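Local coordinates for XisI protein-like (Anabaena variabilis, PDB 2NLV) that is of unproven function but, as a XisI-like protein, may belong to the machinery for site-specific recombination of nitrogen-fixation genes in cyanobacteria, at residues N79-L84 / E92-G97. Sequence-based numbering, arbitrary orientation.
Sequences NPAEEL and EDIVLG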
loop_
_atom_site.group_PDB
_atom_site.type_symbol
_atom_site.label_atom_id
_atom_site.label_comp_id
_atom_site.label_asym_id
_atom_site.label_seq_id
_atom_site.Cartn_x
_atom_site.Cartn_y
_atom_site.Cartn_z
ATOM N N ASN A 79 -17.634 -9.161 -2.115
ATOM C CA ASN A 79 -16.985 -10.287 -1.436
ATOM C C ASN A 79 -15.836 -10.792 -2.279
ATOM O O ASN A 79 -16.008 -11.744 -3.052
ATOM C CB ASN A 79 -18.034 -11.387 -1.212
ATOM C CG ASN A 79 -17.579 -12.423 -0.243
ATOM O OD1 ASN A 79 -16.408 -12.798 -0.213
ATOM N ND2 ASN A 79 -18.535 -12.942 0.538
ATOM N N PRO A 80 -14.656 -10.115 -2.198
ATOM C CA PRO A 80 -13.516 -10.529 -3.023
ATOM C C PRO A 80 -13.067 -11.933 -2.805
ATOM O O PRO A 80 -12.602 -12.593 -3.732
ATOM C CB PRO A 80 -12.420 -9.546 -2.660
ATOM C CG PRO A 80 -12.979 -8.659 -1.654
ATOM C CD PRO A 80 -14.399 -8.923 -1.378
ATOM N N ALA A 81 -13.232 -12.475 -1.599
ATOM C CA ALA A 81 -12.896 -13.870 -1.364
ATOM C C ALA A 81 -13.723 -14.817 -2.219
ATOM O O ALA A 81 -13.159 -15.700 -2.869
ATOM C CB ALA A 81 -12.992 -14.233 0.103
ATOM N N GLU A 82 -15.041 -14.614 -2.253
ATOM C CA GLU A 82 -15.874 -15.401 -3.098
ATOM C C GLU A 82 -15.603 -15.217 -4.562
ATOM O O GLU A 82 -15.753 -16.140 -5.356
ATOM C CB GLU A 82 -17.349 -15.109 -2.792
ATOM C CG GLU A 82 -17.864 -15.917 -1.630
ATOM C CD GLU A 82 -17.525 -17.435 -1.673
ATOM O OE1 GLU A 82 -18.064 -18.165 -2.550
ATOM O OE2 GLU A 82 -16.714 -17.920 -0.820
ATOM N N GLU A 83 -15.189 -14.012 -4.950
ATOM C CA GLU A 83 -14.856 -13.804 -6.320
ATOM C C GLU A 83 -13.620 -14.597 -6.727
ATOM O O GLU A 83 -13.561 -15.203 -7.798
ATOM C CB GLU A 83 -14.698 -12.299 -6.598
ATOM C CG GLU A 83 -16.035 -11.611 -6.456
ATOM C CD GLU A 83 -15.980 -10.127 -6.365
ATOM O OE1 GLU A 83 -14.881 -9.561 -6.206
ATOM O OE2 GLU A 83 -17.045 -9.507 -6.468
ATOM N N LEU A 84 -12.608 -14.608 -5.870
ATOM C CA LEU A 84 -11.431 -15.426 -6.120
ATOM C C LEU A 84 -11.766 -16.886 -6.236
ATOM O O LEU A 84 -11.246 -17.607 -7.077
ATOM C CB LEU A 84 -10.347 -15.199 -5.054
ATOM C CG LEU A 84 -9.707 -13.816 -5.068
ATOM C CD1 LEU A 84 -8.920 -13.720 -3.788
ATOM C CD2 LEU A 84 -8.804 -13.602 -6.299
ATOM N N GLU A 92 -9.318 -22.948 0.780
ATOM C CA GLU A 92 -8.254 -23.162 1.753
ATOM C C GLU A 92 -6.961 -22.336 1.507
ATOM O O GLU A 92 -6.083 -22.227 2.373
ATOM C CB GLU A 92 -7.946 -24.659 1.881
ATOM C CG GLU A 92 -7.478 -25.297 0.625
ATOM C CD GLU A 92 -8.626 -25.914 -0.227
ATOM O OE1 GLU A 92 -9.886 -25.534 -0.225
ATOM O OE2 GLU A 92 -8.221 -26.869 -0.938
ATOM N N ASP A 93 -6.846 -21.753 0.301
ATOM C CA ASP A 93 -5.712 -20.923 -0.053
ATOM C C ASP A 93 -6.008 -19.427 0.025
ATOM O O ASP A 93 -5.212 -18.618 -0.457
ATOM C CB ASP A 93 -5.176 -21.212 -1.447
ATOM C CG ASP A 93 -4.348 -22.475 -1.524
ATOM O OD1 ASP A 93 -4.114 -23.104 -0.471
ATOM O OD2 ASP A 93 -3.903 -22.836 -2.635
ATOM N N ILE A 94 -7.127 -19.089 0.652
ATOM C CA ILE A 94 -7.462 -17.701 0.995
ATOM C C ILE A 94 -7.437 -17.542 2.507
ATOM O O ILE A 94 -8.000 -18.380 3.210
ATOM C CB ILE A 94 -8.823 -17.339 0.401
ATOM C CG1 ILE A 94 -8.714 -17.365 -1.114
ATOM C CG2 ILE A 94 -9.198 -15.917 0.818
ATOM C CD1 ILE A 94 -10.087 -17.436 -1.810
ATOM N N VAL A 95 -6.745 -16.546 3.004
ATOM C CA VAL A 95 -6.710 -16.252 4.427
ATOM C C VAL A 95 -7.371 -14.933 4.662
ATOM O O VAL A 95 -6.963 -13.915 4.031
ATOM C CB VAL A 95 -5.277 -16.297 4.995
ATOM C CG1 VAL A 95 -5.257 -15.987 6.535
ATOM C CG2 VAL A 95 -4.585 -17.663 4.710
ATOM N N LEU A 96 -8.349 -14.865 5.564
ATOM C CA LEU A 96 -8.985 -13.612 5.903
ATOM C C LEU A 96 -8.176 -12.856 6.934
ATOM O O LEU A 96 -8.424 -12.931 8.132
ATOM C CB LEU A 96 -10.411 -13.864 6.353
ATOM C CG LEU A 96 -11.331 -14.504 5.318
ATOM C CD1 LEU A 96 -12.761 -14.581 5.918
ATOM C CD2 LEU A 96 -11.359 -13.705 4.022
ATOM N N GLY A 97 -7.140 -12.176 6.476
ATOM C CA GLY A 97 -6.267 -11.378 7.333
ATOM C C GLY A 97 -7.028 -10.278 8.039
ATOM O O GLY A 97 -6.695 -9.918 9.171
#
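Ile94 meets the first turn of the helix that begins at Pro80, and every contact between 79-84 and 92-97 is apolar or van der Waals. Ile94 CD1 makes two of these contacts: Ile94 CD1 lies 3.9 Å from Leu84 CB, and the backbone oxygen Ala81 O is 3.7 Å from Ile94 CD1. CG1 of Ile94 sits anti to the carbonyl carbon (chi1 -65°), and a nearly extended second torsion carries CD1 out to the helix, reaching residues one turn apart. The other branch, Ile94 CG2, turns to the Ala81 methyl, with Ala81 CB 4.2 Å away. Leu96, two residues along the strand, approaches the same methyl with one branch, its CD2 standing 4.3 Å from Ala81 CB.

These residues join the last two elements of a beta-alpha-beta unit, in which helix 80-86 connects the parallel strands 68-74 and 94-96. Helix and closing strand run nearly antiparallel, at 174°, with segment axes 10.0 Å apart. Leu84 also packs on Ile69 and Phe62, extending the apolar contacts to strands 68-74 and 53-65.

A side-chain cap closes the start of the helix within 79-84. Asn79 is the N-cap: Glu82 N donates to Asn79 OD1 over 3.1 Å in an almost straight bond (167°), although the donor stands above the carbonyl plane. Outside the two segments, Glu82 forms a salt bridge with Arg91 and a hydrogen bond with Tyr109, whose side chain also touches Ala81 and Leu96. At the far end of the strand segment, the centre of an inverse gamma turn is Leu96, and Gly97 O accepts a hydrogen bond from Trp49 of the second subunit.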